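Long-range contacts in EtuB protein (Clostridium kluyveri DSM 555, PDB 3IO0), which probably serves as a trimeric shell building block of a bacterial microcompartment associated with ethanol utilisation: residues Ile40-Ala45 / Phe85-Ala90; His150-Gly155 / Thr186-Ile191. All coordinates share one frame; numbering follows the deposited sequence.

Overall arrangement
From the N terminus the chain builds two tandem repeats, each with a five-stranded antiparallel sheet in strand order 1-2-3-5-4. In the first, contact 1 joins strand 39-45 to strand 84-90 and closes a loop holding helix 50-61 and strand 66-71. Contact 2 follows in series, neither nested nor crossing: in the second repeat it brings the end of strand 145-152 and the start of helix 154-167 back to the entry into strand 189-195, closing a loop with the rest of that helix and strand 171-176. The centres of the two contacts lie about 25 Å apart, on opposite sides of the chain's centre. In the trimer contact 1 of one subunit packs against contact 2 of a neighbour.

Contact 1: residues Ile40-Ala45 / Phe85-Ala90; sequences IGIISA and FIVLKA
Segments 40-45 and 85-90, on the third and fourth strands across the first BMC-domain sheet, match Ile40 to Lys89 at one end and Ser44 to Phe85 at the other; the axes of these segments run antiparallel at 162°. Gly41 and Leu88 form a hydrogen-bonded pair, with Gly41 N to Leu88 O and Leu88 N to Gly41 O both 2.7 Å. Ile43 and Ile86 form the next, with Ile43 N giving a 2.9 Å bond to Ile86 O and Ile86 N a 2.8 Å bond to Ile43 O. Val87 is shared by two isoleucines: CG1, anti to the backbone N (chi1 178°), lies 3.6 Å from Ile40 CD1, whereas CG2 meets Ile42 CG1 at 4.0 Å, the Ile42 and Val87 side chains pointing the same way. The other branch of Ile42, CG2, sits 4.0 Å from Phe85 CE1. Ser44 OG lies at the edge of the Phe85 ring, near its plane.

In this circularly permuted BMC domain the sheet carries helices on the face of Ile43, Ile86 and Leu88: Ile43 and Leu88 touch helix 93-111, while Ile86 and Leu88 touch helix 50-61. Gly41 has no side chain on this face, and Leu88 CB lies 3.9 Å from Gly41 O. The face bearing Ile42, Ser44 and Phe85 meets a neighbouring subunit, where Ser44 OG hydrogen-bonds Gly155 N of that subunit and Phe85 packs on its Ala154. Nearer the other end of the strands, Lys89 carries its extended chain away from Ile40 to a weak hydrogen bond with Gly32 O.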
loop_
_atom_site.group_PDB
_atom_site.type_symbol
_atom_site.label_atom_id
_atom_site.label_comp_id
_atom_site.label_asym_id
_atom_site.label_seq_id
_atom_site.Cartn_x
_atom_site.Cartn_y
_atom_site.Cartn_z
ATOM N N ILE A 40 15.780 19.693 12.589
ATOM C CA ILE A 40 15.269 18.402 12.190
ATOM C C ILE A 40 16.363 17.592 11.508
ATOM O O ILE A 40 17.186 18.129 10.758
ATOM C CB ILE A 40 13.970 18.618 11.306
ATOM C CG1 ILE A 40 12.736 18.659 12.192
ATOM C CG2 ILE A 40 13.743 17.582 10.231
ATOM C CD1 ILE A 40 12.904 17.917 13.496
ATOM N N GLY A 41 16.390 16.303 11.813
ATOM C CA GLY A 41 17.239 15.363 11.100
ATOM C C GLY A 41 16.357 14.285 10.502
ATOM O O GLY A 41 15.480 13.745 11.184
ATOM N N ILE A 42 16.572 13.973 9.227
ATOM C CA ILE A 42 15.714 13.029 8.522
ATOM C C ILE A 42 16.494 11.843 7.976
ATOM O O ILE A 42 17.554 12.005 7.377
ATOM C CB ILE A 42 14.963 13.716 7.356
ATOM C CG1 ILE A 42 14.055 14.830 7.883
ATOM C CG2 ILE A 42 14.170 12.683 6.533
ATOM C CD1 ILE A 42 13.681 15.869 6.856
ATOM N N ILE A 43 15.963 10.646 8.202
ATOM C CA ILE A 43 16.399 9.459 7.475
ATOM C C ILE A 43 15.175 8.971 6.729
ATOM O O ILE A 43 14.156 8.662 7.343
ATOM C CB ILE A 43 16.965 8.347 8.400
ATOM C CG1 ILE A 43 18.101 8.880 9.279
ATOM C CG2 ILE A 43 17.468 7.179 7.579
ATOM C CD1 ILE A 43 19.349 9.285 8.506
ATOM N N SER A 44 15.275 8.936 5.406
ATOM C CA SER A 44 14.162 8.553 4.551
ATOM C C SER A 44 14.662 7.551 3.520
ATOM O O SER A 44 15.714 7.773 2.926
ATOM C CB SER A 44 13.590 9.794 3.855
ATOM O OG SER A 44 12.334 9.523 3.243
ATOM N N ALA A 45 13.930 6.459 3.302
ATOM C CA ALA A 45 14.363 5.441 2.340
ATOM C C ALA A 45 13.228 4.726 1.633
ATOM O O ALA A 45 12.110 4.622 2.163
ATOM C CB ALA A 45 15.254 4.425 3.003
ATOM N N PHE A 85 10.600 6.394 7.266
ATOM C CA PHE A 85 10.653 7.844 7.442
ATOM C C PHE A 85 10.842 8.215 8.907
ATOM O O PHE A 85 9.911 8.129 9.715
ATOM C CB PHE A 85 9.402 8.499 6.871
ATOM C CG PHE A 85 9.355 9.996 7.039
ATOM C CD1 PHE A 85 10.248 10.820 6.359
ATOM C CD2 PHE A 85 8.387 10.586 7.848
ATOM C CE1 PHE A 85 10.194 12.217 6.499
ATOM C CE2 PHE A 85 8.327 11.966 7.999
ATOM C CZ PHE A 85 9.235 12.787 7.316
ATOM N N ILE A 86 12.067 8.620 9.235
ATOM C CA ILE A 86 12.468 8.912 10.604
ATOM C C ILE A 86 12.851 10.374 10.706
ATOM O O ILE A 86 13.668 10.862 9.918
ATOM C CB ILE A 86 13.657 8.037 11.026
ATOM C CG1 ILE A 86 13.239 6.569 11.055
ATOM C CG2 ILE A 86 14.177 8.456 12.383
ATOM C CD1 ILE A 86 14.397 5.595 11.064
ATOM N N VAL A 87 12.239 11.074 11.662
ATOM C CA VAL A 87 12.579 12.464 11.935
ATOM C C VAL A 87 13.044 12.598 13.374
ATOM O O VAL A 87 12.321 12.247 14.304
ATOM C CB VAL A 87 11.410 13.444 11.632
ATOM C CG1 VAL A 87 11.783 14.863 11.986
ATOM C CG2 VAL A 87 11.047 13.390 10.167
ATOM N N LEU A 88 14.268 13.093 13.532
ATOM C CA LEU A 88 14.854 13.383 14.827
ATOM C C LEU A 88 14.827 14.886 15.062
ATOM O O LEU A 88 15.054 15.658 14.126
ATOM C CB LEU A 88 16.299 12.899 14.860
ATOM C CG LEU A 88 16.586 11.442 14.515
ATOM C CD1 LEU A 88 18.080 11.170 14.542
ATOM C CD2 LEU A 88 15.849 10.535 15.482
ATOM N N LYS A 89 14.551 15.298 16.299
ATOM C CA LYS A 89 14.529 16.716 16.659
ATOM C C LYS A 89 15.636 17.101 17.638
ATOM O O LYS A 89 16.051 16.299 18.486
ATOM C CB LYS A 89 13.163 17.120 17.208
ATOM C CG LYS A 89 12.724 16.394 18.469
ATOM C CD LYS A 89 11.391 16.948 18.969
ATOM C CE LYS A 89 10.913 16.239 20.222
ATOM N NZ LYS A 89 9.461 16.458 20.402
ATOM N N ALA A 90 16.108 18.339 17.509
ATOM C CA ALA A 90 17.212 18.861 18.319
ATOM C C ALA A 90 17.087 20.362 18.440
ATOM O O ALA A 90 16.537 21.012 17.554
ATOM C CB ALA A 90 18.557 18.508 17.687
#

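Contact 2: residues His150-Gly155 / Thr186-Ile191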
loop_
_atom_site.group_PDB
_atom_site.type_symbol
_atom_site.label_atom_id
_atom_site.label_comp_id
_atom_site.label_asym_id
_atom_site.label_seq_id
_atom_site.Cartn_x
_atom_site.Cartn_y
_atom_site.Cartn_z
ATOM N N HIS A 150 10.987 -10.319 10.339
ATOM C CA HIS A 150 9.884 -10.460 9.411
ATOM C C HIS A 150 10.332 -11.159 8.151
ATOM O O HIS A 150 11.524 -11.210 7.845
ATOM C CB HIS A 150 9.238 -9.114 9.091
ATOM C CG HIS A 150 10.166 -8.142 8.451
ATOM N ND1 HIS A 150 10.481 -8.189 7.110
ATOM C CD2 HIS A 150 10.853 -7.098 8.962
ATOM C CE1 HIS A 150 11.325 -7.214 6.823
ATOM N NE2 HIS A 150 11.572 -6.542 7.932
ATOM N N ALA A 151 9.366 -11.727 7.440
ATOM C CA ALA A 151 9.608 -12.298 6.128
ATOM C C ALA A 151 8.357 -12.155 5.256
ATOM O O ALA A 151 7.225 -12.080 5.770
ATOM C CB ALA A 151 10.026 -13.740 6.246
ATOM N N ALA A 152 8.579 -12.087 3.943
ATOM C CA ALA A 152 7.512 -12.016 2.962
ATOM C C ALA A 152 7.702 -13.180 2.018
ATOM O O ALA A 152 8.833 -13.505 1.678
ATOM C CB ALA A 152 7.575 -10.715 2.199
ATOM N N PRO A 153 6.604 -13.815 1.581
ATOM C CA PRO A 153 5.229 -13.512 1.944
ATOM C C PRO A 153 4.981 -13.868 3.390
ATOM O O PRO A 153 5.730 -14.667 3.973
ATOM C CB PRO A 153 4.417 -14.425 1.027
ATOM C CG PRO A 153 5.316 -15.544 0.726
ATOM C CD PRO A 153 6.677 -14.936 0.634
ATOM N N ALA A 154 3.927 -13.283 3.953
ATOM C CA ALA A 154 3.659 -13.343 5.391
ATOM C C ALA A 154 3.794 -14.742 6.002
ATOM O O ALA A 154 4.187 -14.876 7.160
ATOM C CB ALA A 154 2.295 -12.751 5.695
ATOM N N GLY A 155 3.482 -15.775 5.233
ATOM C CA GLY A 155 3.522 -17.127 5.762
ATOM C C GLY A 155 4.879 -17.493 6.342
ATOM O O GLY A 155 4.975 -18.059 7.442
ATOM N N THR A 186 1.806 -4.648 4.407
ATOM C CA THR A 186 2.912 -5.339 3.767
ATOM C C THR A 186 2.584 -6.826 3.751
ATOM O O THR A 186 1.723 -7.285 4.499
ATOM C CB THR A 186 4.236 -5.049 4.499
ATOM O OG1 THR A 186 4.110 -5.383 5.884
ATOM C CG2 THR A 186 4.575 -3.569 4.393
ATOM N N ASN A 187 3.229 -7.590 2.885
ATOM C CA ASN A 187 2.976 -9.024 2.900
ATOM C C ASN A 187 3.939 -9.728 3.858
ATOM O O ASN A 187 4.705 -10.602 3.457
ATOM C CB ASN A 187 3.036 -9.612 1.493
ATOM C CG ASN A 187 2.260 -10.909 1.372
ATOM O OD1 ASN A 187 2.178 -11.698 2.320
ATOM N ND2 ASN A 187 1.692 -11.147 0.198
ATOM N N GLU A 188 3.881 -9.340 5.129
ATOM C CA GLU A 188 4.810 -9.839 6.134
ATOM C C GLU A 188 4.105 -10.237 7.418
ATOM O O GLU A 188 3.035 -9.711 7.740
ATOM C CB GLU A 188 5.821 -8.756 6.503
ATOM C CG GLU A 188 6.661 -8.193 5.375
ATOM C CD GLU A 188 7.269 -6.853 5.748
ATOM O OE1 GLU A 188 6.585 -6.061 6.434
ATOM O OE2 GLU A 188 8.428 -6.583 5.364
ATOM N N ILE A 189 4.719 -11.166 8.151
ATOM C CA ILE A 189 4.491 -11.283 9.596
ATOM C C ILE A 189 5.728 -10.734 10.304
ATOM O O ILE A 189 6.845 -11.170 10.034
ATOM C CB ILE A 189 4.192 -12.736 10.050
ATOM C CG1 ILE A 189 2.802 -13.171 9.582
ATOM C CG2 ILE A 189 4.321 -12.876 11.562
ATOM C CD1 ILE A 189 1.663 -12.521 10.327
ATOM N N LEU A 190 5.521 -9.753 11.181
ATOM C CA LEU A 190 6.608 -9.161 11.960
ATOM C C LEU A 190 6.487 -9.493 13.439
ATOM O O LEU A 190 5.392 -9.508 13.996
ATOM C CB LEU A 190 6.662 -7.646 11.766
ATOM C CG LEU A 190 7.726 -6.861 12.543
ATOM C CD1 LEU A 190 8.474 -5.883 11.635
ATOM C CD2 LEU A 190 7.117 -6.156 13.733
ATOM N N ILE A 191 7.626 -9.757 14.064
ATOM C CA ILE A 191 7.681 -10.057 15.483
ATOM C C ILE A 191 8.781 -9.212 16.090
ATOM O O ILE A 191 9.794 -8.924 15.449
ATOM C CB ILE A 191 7.808 -11.605 15.734
ATOM C CG1 ILE A 191 6.419 -12.186 15.861
ATOM C CG2 ILE A 191 8.562 -11.991 16.996
ATOM C CD1 ILE A 191 5.483 -11.275 16.564
#
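The imidazole of His150 and the carboxylate of Glu188 lie side by side and point the same way, their planes turned 46° apart. Glu188 OE2 approaches the ring obliquely, 3.1 Å from His150 ND1, but at a poor angle for a hydrogen bond; His150 NE2 makes a weak one to Glu123 OE1. The nearby carboxylates may favour a positively charged ring. Leu190 CD1, also oblique, sits 3.8 Å from His150 CD2, and His121 sets its own ring nearly perpendicular to the imidazole. The second carboxylate oxygen is taken within the segment: Thr186 OG1 donates to Glu188 OE1 over 2.6 Å, from above the carboxylate plane.

The third flat group is the Asn187 amide. Its CG is anti to the backbone N (chi1 -157°), and OD1 accepts a straight bond (175°) from Ala154 N at 2.9 Å, the donor standing above the amide plane. The same oxygen is 3.5 Å from Ala154 CB. Asn187 is the centre of an inverse gamma turn, and the peptide bond between Ala152 and Pro153 is cis; the Asn187-Ala154 bond ties the turn to the loop between strand 145-152 and helix 154-167. Asn187 ND2 hydrogen-bonds Asp75 OD2 and Ala45 O of a neighbouring subunit. At the end of the turn, Glu188 CA gives a CA-H...O contact of 3.3 Å to Ala151 O, and Ala154 CB packs 3.9 Å from Ile189 CG1.

Around this junction of the second BMC repeat, strand 120-127 flanks Ala151 and Ala152, strand 171-176 touches Ile189 and Leu190, and helix 154-167 touches Ala151 through Val156 and Ile189 through Ala161.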